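Local coordinates for protein beta-N-acetylhexosaminidase (Microbacterium sp. HJ5, PDB 7BWG) that probably hydrolyses terminal non-reducing N-acetyl-D-hexosamine residues from N-acetyl-beta-D-hexosaminides, as a member of glycoside hydrolase family 20, at residues L19-P24 / V495-P500; Y89-D94 / Q113-L118; R424-E429 / R486-F491. One frame throughout, in Å; residues are numbered along the deposited sequence.

The three contacts lie away from the predicted catalytic glutamate, E320. Contact 1 spans nearly the whole chain, bringing the modelled N-terminus against the C-terminal helices; contacts 2 and 3 fall one after the other within that span. Contact 2 joins strand 89-93 to helix 105-118 in domain 2, whereas contact 3 fixes a catalytic-domain turn to helix 488-497, which contact 1 also uses. The centre of contact 1 is about 13 Å from that of contact 2 and about 14 Å from that of contact 3. Residues 19-24 meet both, V23 O hydrogen-bonding Q117 and V23 packing on F491, whereas contacts 2 and 3 stay about 10 Å apart at their nearest atoms.

Contact 1: L19-P24 / V495-P500; sequences LPAVVP and VGALGP
V23 carries the contact: methyl CD1 of L498 comes obliquely to within 3.6 Å of V23 CB and 3.7 Å of V23 CG2. The same CG2 lies 3.6 Å from the backbone N of V495 and 4.2 Å from V495 CB, so one methyl is flanked by two residues of the helical side. A smaller apolar pair joins A21, two residues before V23, to A497, with A21 CB and A497 CB 3.8 Å apart. No hydrogen bond crosses between 19-24 and 495-500. The backbone angles of A21, V22 and V23 are those of an extended chain, and their CB directions alternate: A21 and V23 point at the C-terminal helices and V22 points away. This irregular lead-in to strand 28-31 of domain 2 thereby lies between two helices, with V22 packing on T114, Q117 and L118 of helix 105-118. V23 has CG1 anti to its backbone N (chi1 -175°), which sets CG2 beside that N and toward V495. In L498, CG beside the backbone N (chi1 -50°) brings the isobutyl end to V23. Farther out, Q117 NE2 hydrogen-bonds V23 O, while A469 and E473 of helix 467-475 pack on the V23 side chain.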
# COMPACT_ATOMS: atom_id res chain seq x y z
N LEU A 19 15.56 22.67 -39.23
CA LEU A 19 15.42 22.56 -37.78
C LEU A 19 15.35 21.09 -37.36
O LEU A 19 14.57 20.32 -37.92
CB LEU A 19 14.17 23.31 -37.31
CG LEU A 19 14.06 23.57 -35.80
CD1 LEU A 19 15.08 24.60 -35.35
CD2 LEU A 19 12.66 24.02 -35.45
N PRO A 20 16.17 20.72 -36.38
CA PRO A 20 16.24 19.31 -35.98
C PRO A 20 14.92 18.81 -35.41
O PRO A 20 14.35 19.41 -34.50
CB PRO A 20 17.35 19.30 -34.93
CG PRO A 20 18.12 20.56 -35.15
CD PRO A 20 17.11 21.56 -35.63
N ALA A 21 14.44 17.69 -35.95
CA ALA A 21 13.14 17.15 -35.59
C ALA A 21 13.22 16.39 -34.27
O ALA A 21 14.09 15.54 -34.08
CB ALA A 21 12.62 16.24 -36.69
N VAL A 22 12.29 16.70 -33.36
CA VAL A 22 12.19 16.03 -32.07
C VAL A 22 10.73 16.02 -31.65
O VAL A 22 10.05 17.05 -31.71
CB VAL A 22 13.06 16.72 -30.99
CG1 VAL A 22 14.51 16.29 -31.10
CG2 VAL A 22 12.95 18.23 -31.12
N VAL A 23 10.24 14.85 -31.23
CA VAL A 23 8.84 14.69 -30.82
C VAL A 23 8.80 14.11 -29.41
O VAL A 23 9.46 13.09 -29.15
CB VAL A 23 8.07 13.80 -31.81
CG1 VAL A 23 6.60 13.73 -31.43
CG2 VAL A 23 8.23 14.32 -33.23
N PRO A 24 8.04 14.69 -28.47
CA PRO A 24 7.16 15.85 -28.61
C PRO A 24 7.91 17.16 -28.85
O PRO A 24 9.05 17.30 -28.40
CB PRO A 24 6.42 15.90 -27.26
CG PRO A 24 6.67 14.58 -26.62
CD PRO A 24 8.00 14.14 -27.11
N VAL A 495 7.56 13.66 -36.73
CA VAL A 495 7.35 12.25 -36.40
C VAL A 495 7.72 11.36 -37.58
O VAL A 495 8.02 10.17 -37.39
CB VAL A 495 5.90 12.02 -35.92
CG1 VAL A 495 4.91 12.31 -37.02
CG2 VAL A 495 5.72 10.61 -35.39
N GLY A 496 7.74 11.90 -38.80
CA GLY A 496 8.24 11.15 -39.94
C GLY A 496 9.74 11.01 -39.99
O GLY A 496 10.25 10.06 -40.59
N ALA A 497 10.47 11.94 -39.37
CA ALA A 497 11.92 11.84 -39.30
C ALA A 497 12.37 10.82 -38.26
O ALA A 497 13.50 10.32 -38.35
CB ALA A 497 12.53 13.20 -38.98
N LEU A 498 11.52 10.50 -37.29
CA LEU A 498 11.86 9.52 -36.26
C LEU A 498 11.60 8.09 -36.71
O LEU A 498 11.77 7.16 -35.90
CB LEU A 498 11.07 9.80 -34.98
CG LEU A 498 11.10 11.24 -34.46
CD1 LEU A 498 10.41 11.32 -33.10
CD2 LEU A 498 12.53 11.75 -34.37
N GLY A 499 11.20 7.88 -37.96
CA GLY A 499 10.99 6.56 -38.50
C GLY A 499 12.20 5.66 -38.37
O GLY A 499 12.12 4.55 -37.83
N PRO A 500 13.35 6.11 -38.89
CA PRO A 500 14.59 5.36 -38.64
C PRO A 500 14.89 5.17 -37.16
O PRO A 500 15.35 4.10 -36.75
CB PRO A 500 15.66 6.21 -39.33
CG PRO A 500 14.93 6.92 -40.41
CD PRO A 500 13.56 7.20 -39.86

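Contact 2: Y89-D94 / Q113-L118; sequences YALTAD and QTLGQL
Y89 holds CG in the crowded position between its backbone N and carbonyl carbon (chi1 66°), which directs the phenol from strand 89-93 toward helix 105-118. T114 answers with OG1 beside its backbone N (chi1 -40°) and CG2 anti to that N, and L91 has CG anti to the backbone N, so its methyls reach the helix. Y89 OH and T114 OG1 are hydrogen-bonded at a modelled 2.3 Å, a shortness that carries no weight at 2.85 Å resolution. T114 OG1 is also hydrogen-bonded to Y110 O, one helical turn earlier, so two bonds grip it and help fix the threonine's rotation; as that carbonyl can only accept, Y89 would probably be the donor to OG1.

The remainder is apolar and centres on L91, whose two methyls meet different parts of the helix. L91 CD2 meets mainly L118, tip to tip with CD1 at 3.6 Å. L91 CD1 comes obliquely within 3.9 Å of T114 CB and lies 4.4 Å from L115 CD2. Every touching residue is buried. V100 packs on L91 from the neighbouring strand, and L55 of helix 50-58 reaches L115. The strand and helix axes approach to 10.1 Å and run 34° from parallel, a separation that these tip-to-tip and oblique meetings span. This is a helix laid on one face of a mixed sheet, as in the alpha/beta domain that precedes the catalytic barrel in family 20 enzymes.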
# COMPACT_ATOMS: atom_id res chain seq x y z
N TYR A 89 13.96 20.21 -18.48
CA TYR A 89 15.38 20.08 -18.74
C TYR A 89 15.84 21.18 -19.69
O TYR A 89 15.04 21.91 -20.28
CB TYR A 89 15.71 18.70 -19.33
CG TYR A 89 15.14 18.44 -20.71
CD1 TYR A 89 15.83 18.83 -21.85
CD2 TYR A 89 13.91 17.81 -20.86
CE1 TYR A 89 15.31 18.60 -23.11
CE2 TYR A 89 13.39 17.57 -22.11
CZ TYR A 89 14.09 17.97 -23.23
OH TYR A 89 13.57 17.73 -24.49
N ALA A 90 17.16 21.27 -19.82
CA ALA A 90 17.81 22.15 -20.79
C ALA A 90 18.84 21.33 -21.55
O ALA A 90 19.69 20.67 -20.94
CB ALA A 90 18.47 23.35 -20.11
N LEU A 91 18.76 21.38 -22.88
CA LEU A 91 19.67 20.64 -23.75
C LEU A 91 20.43 21.63 -24.62
O LEU A 91 19.83 22.48 -25.27
CB LEU A 91 18.91 19.64 -24.62
CG LEU A 91 19.70 18.53 -25.33
CD1 LEU A 91 18.83 17.30 -25.52
CD2 LEU A 91 20.24 19.01 -26.67
N THR A 92 21.76 21.51 -24.63
CA THR A 92 22.62 22.33 -25.47
C THR A 92 23.66 21.44 -26.12
O THR A 92 24.30 20.62 -25.45
CB THR A 92 23.32 23.44 -24.66
OG1 THR A 92 24.08 22.85 -23.60
CG2 THR A 92 22.30 24.40 -24.08
N ALA A 93 23.83 21.59 -27.43
CA ALA A 93 24.77 20.79 -28.21
C ALA A 93 25.62 21.71 -29.06
O ALA A 93 25.08 22.48 -29.87
CB ALA A 93 24.04 19.76 -29.08
N ASP A 94 26.93 21.64 -28.88
CA ASP A 94 27.87 22.38 -29.71
C ASP A 94 28.94 21.40 -30.18
O ASP A 94 28.73 20.18 -30.20
CB ASP A 94 28.45 23.58 -28.94
CG ASP A 94 29.16 23.17 -27.66
OD1 ASP A 94 30.16 22.44 -27.73
OD2 ASP A 94 28.70 23.59 -26.57
N GLN A 113 16.06 11.57 -23.51
CA GLN A 113 15.23 11.05 -24.59
C GLN A 113 15.30 11.94 -25.82
O GLN A 113 15.28 11.44 -26.95
CB GLN A 113 13.78 10.90 -24.12
CG GLN A 113 13.55 9.76 -23.15
CD GLN A 113 14.05 8.42 -23.67
OE1 GLN A 113 13.96 8.14 -24.87
NE2 GLN A 113 14.58 7.60 -22.78
N THR A 114 15.38 13.26 -25.62
CA THR A 114 15.51 14.17 -26.75
C THR A 114 16.83 13.99 -27.48
O THR A 114 16.92 14.22 -28.69
CB THR A 114 15.35 15.61 -26.28
OG1 THR A 114 14.31 15.69 -25.30
CG2 THR A 114 14.98 16.52 -27.45
N LEU A 115 17.88 13.58 -26.75
CA LEU A 115 19.17 13.33 -27.39
C LEU A 115 19.06 12.22 -28.43
O LEU A 115 19.61 12.34 -29.53
CB LEU A 115 20.21 12.96 -26.32
CG LEU A 115 21.70 13.15 -26.61
CD1 LEU A 115 22.23 12.18 -27.66
CD2 LEU A 115 21.99 14.59 -27.02
N GLY A 116 18.33 11.15 -28.11
CA GLY A 116 18.17 10.07 -29.07
C GLY A 116 17.49 10.52 -30.35
O GLY A 116 17.92 10.17 -31.45
N GLN A 117 16.42 11.31 -30.22
CA GLN A 117 15.75 11.85 -31.40
C GLN A 117 16.65 12.82 -32.14
O GLN A 117 16.62 12.89 -33.38
CB GLN A 117 14.45 12.53 -31.00
CG GLN A 117 13.53 11.66 -30.16
CD GLN A 117 12.28 12.39 -29.72
OE1 GLN A 117 12.14 13.59 -29.94
NE2 GLN A 117 11.35 11.66 -29.11
N LEU A 118 17.46 13.59 -31.41
CA LEU A 118 18.34 14.56 -32.04
C LEU A 118 19.45 13.88 -32.83
O LEU A 118 19.89 14.41 -33.86
CB LEU A 118 18.93 15.49 -30.99
CG LEU A 118 18.23 16.84 -30.85
CD1 LEU A 118 18.67 17.56 -29.59
CD2 LEU A 118 18.50 17.68 -32.07

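Contact 3: R424-E429 / R486-F491; sequences RAYDWE and RTWESF
Y426 is the tightly held part of the contact, its ring lying between F491 over one face and R486 over the other. The F491 ring forms an offset stack, with centroids 4.3 Å apart and planes at 18°, and F491 CB adds a CH-pi contact 3.9 Å from the centroid of the Y426 ring. On the opposite face R486 NH2 comes within 3.3 Å of Y426 CE1, the guanidinium turned 61° from the ring. The R486 chain bends at chi2 and chi3, which lets NE donate a nearly straight hydrogen bond to Y426 OH (2.9 Å, 168°), with the oxygen in the guanidinium plane. An alanine here removes the ring and its hydroxyl, which would probably leave the R486 NE bond without its acceptor and loosen the packing of F491. Partly exposed W488 closes one flank more loosely, Y426 CD2 standing at the indole edge, 4.1 Å from CE3. Looser still, E429 OE2 lies 4.5 Å from R486 NH1, well out of the guanidinium plane; it is hydrogen-bonded to T480 N, and OE1 forms a salt bridge with R138. Since Y426 OH accepts from R486, its own proton is probably directed to E473 OE2, whose charge would disfavour ionisation of the phenol while the guanidinium acts oppositely.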
# COMPACT_ATOMS: atom_id res chain seq x y z
N ARG A 424 -6.24 13.08 -37.71
CA ARG A 424 -7.38 13.24 -36.81
C ARG A 424 -6.99 12.99 -35.36
O ARG A 424 -7.56 13.60 -34.45
CB ARG A 424 -8.50 12.29 -37.24
CG ARG A 424 -9.73 12.32 -36.37
CD ARG A 424 -10.35 10.94 -36.34
NE ARG A 424 -11.80 11.00 -36.22
CZ ARG A 424 -12.58 9.92 -36.11
NH1 ARG A 424 -12.04 8.71 -36.12
NH2 ARG A 424 -13.88 10.07 -36.00
N ALA A 425 -6.01 12.11 -35.13
CA ALA A 425 -5.48 11.92 -33.78
C ALA A 425 -4.75 13.15 -33.27
O ALA A 425 -4.56 13.30 -32.06
CB ALA A 425 -4.54 10.71 -33.75
N TYR A 426 -4.34 14.04 -34.18
CA TYR A 426 -3.65 15.27 -33.83
C TYR A 426 -4.52 16.51 -33.96
O TYR A 426 -4.16 17.56 -33.42
CB TYR A 426 -2.41 15.44 -34.72
CG TYR A 426 -1.43 16.49 -34.26
CD1 TYR A 426 -0.56 16.24 -33.20
CD2 TYR A 426 -1.35 17.72 -34.89
CE1 TYR A 426 0.34 17.20 -32.78
CE2 TYR A 426 -0.45 18.68 -34.48
CZ TYR A 426 0.39 18.41 -33.42
OH TYR A 426 1.29 19.36 -33.01
N ASP A 427 -5.66 16.41 -34.64
CA ASP A 427 -6.51 17.56 -34.95
C ASP A 427 -7.38 17.94 -33.75
O ASP A 427 -8.61 17.93 -33.81
CB ASP A 427 -7.37 17.24 -36.17
CG ASP A 427 -7.47 18.41 -37.13
OD1 ASP A 427 -6.54 19.24 -37.16
OD2 ASP A 427 -8.49 18.49 -37.85
N TRP A 428 -6.73 18.29 -32.65
CA TRP A 428 -7.45 18.68 -31.45
C TRP A 428 -6.51 19.39 -30.48
O TRP A 428 -5.30 19.15 -30.48
CB TRP A 428 -8.10 17.47 -30.76
CG TRP A 428 -7.12 16.49 -30.21
CD1 TRP A 428 -6.31 15.65 -30.92
CD2 TRP A 428 -6.85 16.23 -28.83
NE1 TRP A 428 -5.55 14.88 -30.07
CE2 TRP A 428 -5.86 15.22 -28.78
CE3 TRP A 428 -7.34 16.75 -27.63
CZ2 TRP A 428 -5.36 14.73 -27.57
CZ3 TRP A 428 -6.84 16.26 -26.43
CH2 TRP A 428 -5.86 15.26 -26.42
N GLU A 429 -7.09 20.26 -29.67
CA GLU A 429 -6.38 20.99 -28.62
C GLU A 429 -6.93 20.57 -27.27
O GLU A 429 -8.16 20.65 -27.06
CB GLU A 429 -6.51 22.50 -28.82
CG GLU A 429 -6.25 23.34 -27.57
CD GLU A 429 -4.85 23.14 -27.03
OE1 GLU A 429 -4.70 23.00 -25.79
OE2 GLU A 429 -3.89 23.12 -27.83
N ARG A 486 3.47 23.21 -33.15
CA ARG A 486 2.30 22.37 -32.89
C ARG A 486 1.23 22.59 -33.96
O ARG A 486 0.09 22.96 -33.69
CB ARG A 486 1.77 22.62 -31.49
CG ARG A 486 2.54 21.88 -30.42
CD ARG A 486 1.62 21.08 -29.53
NE ARG A 486 0.67 20.27 -30.28
CZ ARG A 486 -0.44 19.75 -29.76
NH1 ARG A 486 -0.73 19.95 -28.48
NH2 ARG A 486 -1.25 19.02 -30.51
N THR A 487 1.62 22.35 -35.20
CA THR A 487 0.71 22.33 -36.33
C THR A 487 0.81 20.97 -37.02
O THR A 487 1.80 20.25 -36.87
CB THR A 487 1.01 23.45 -37.33
OG1 THR A 487 0.17 23.30 -38.48
CG2 THR A 487 2.46 23.42 -37.77
N TRP A 488 -0.23 20.62 -37.77
CA TRP A 488 -0.24 19.33 -38.45
C TRP A 488 0.88 19.24 -39.48
O TRP A 488 1.44 18.15 -39.69
CB TRP A 488 -1.60 19.08 -39.11
CG TRP A 488 -1.59 17.90 -40.04
CD1 TRP A 488 -1.95 17.89 -41.35
CD2 TRP A 488 -1.19 16.56 -39.71
NE1 TRP A 488 -1.80 16.62 -41.87
CE2 TRP A 488 -1.34 15.79 -40.88
CE3 TRP A 488 -0.73 15.94 -38.55
CZ2 TRP A 488 -1.04 14.43 -40.92
CZ3 TRP A 488 -0.44 14.58 -38.59
CH2 TRP A 488 -0.59 13.84 -39.77
N GLU A 489 1.22 20.35 -40.13
CA GLU A 489 2.27 20.33 -41.14
C GLU A 489 3.63 20.05 -40.51
O GLU A 489 4.47 19.36 -41.11
CB GLU A 489 2.29 21.65 -41.90
CG GLU A 489 1.18 21.80 -42.94
CD GLU A 489 -0.20 21.82 -42.33
OE1 GLU A 489 -0.39 22.48 -41.29
OE2 GLU A 489 -1.11 21.17 -42.89
N SER A 490 3.87 20.56 -39.30
CA SER A 490 5.15 20.33 -38.64
C SER A 490 5.20 18.97 -37.96
O SER A 490 6.23 18.29 -38.02
CB SER A 490 5.42 21.44 -37.62
OG SER A 490 6.59 21.17 -36.86
N PHE A 491 4.11 18.56 -37.31
CA PHE A 491 4.07 17.24 -36.68
C PHE A 491 4.35 16.14 -37.70
O PHE A 491 5.22 15.29 -37.49
CB PHE A 491 2.72 17.02 -35.99
CG PHE A 491 2.56 15.65 -35.40
CD1 PHE A 491 3.05 15.37 -34.13
CD2 PHE A 491 1.91 14.65 -36.09
CE1 PHE A 491 2.90 14.11 -33.58
CE2 PHE A 491 1.75 13.39 -35.55
CZ PHE A 491 2.25 13.12 -34.29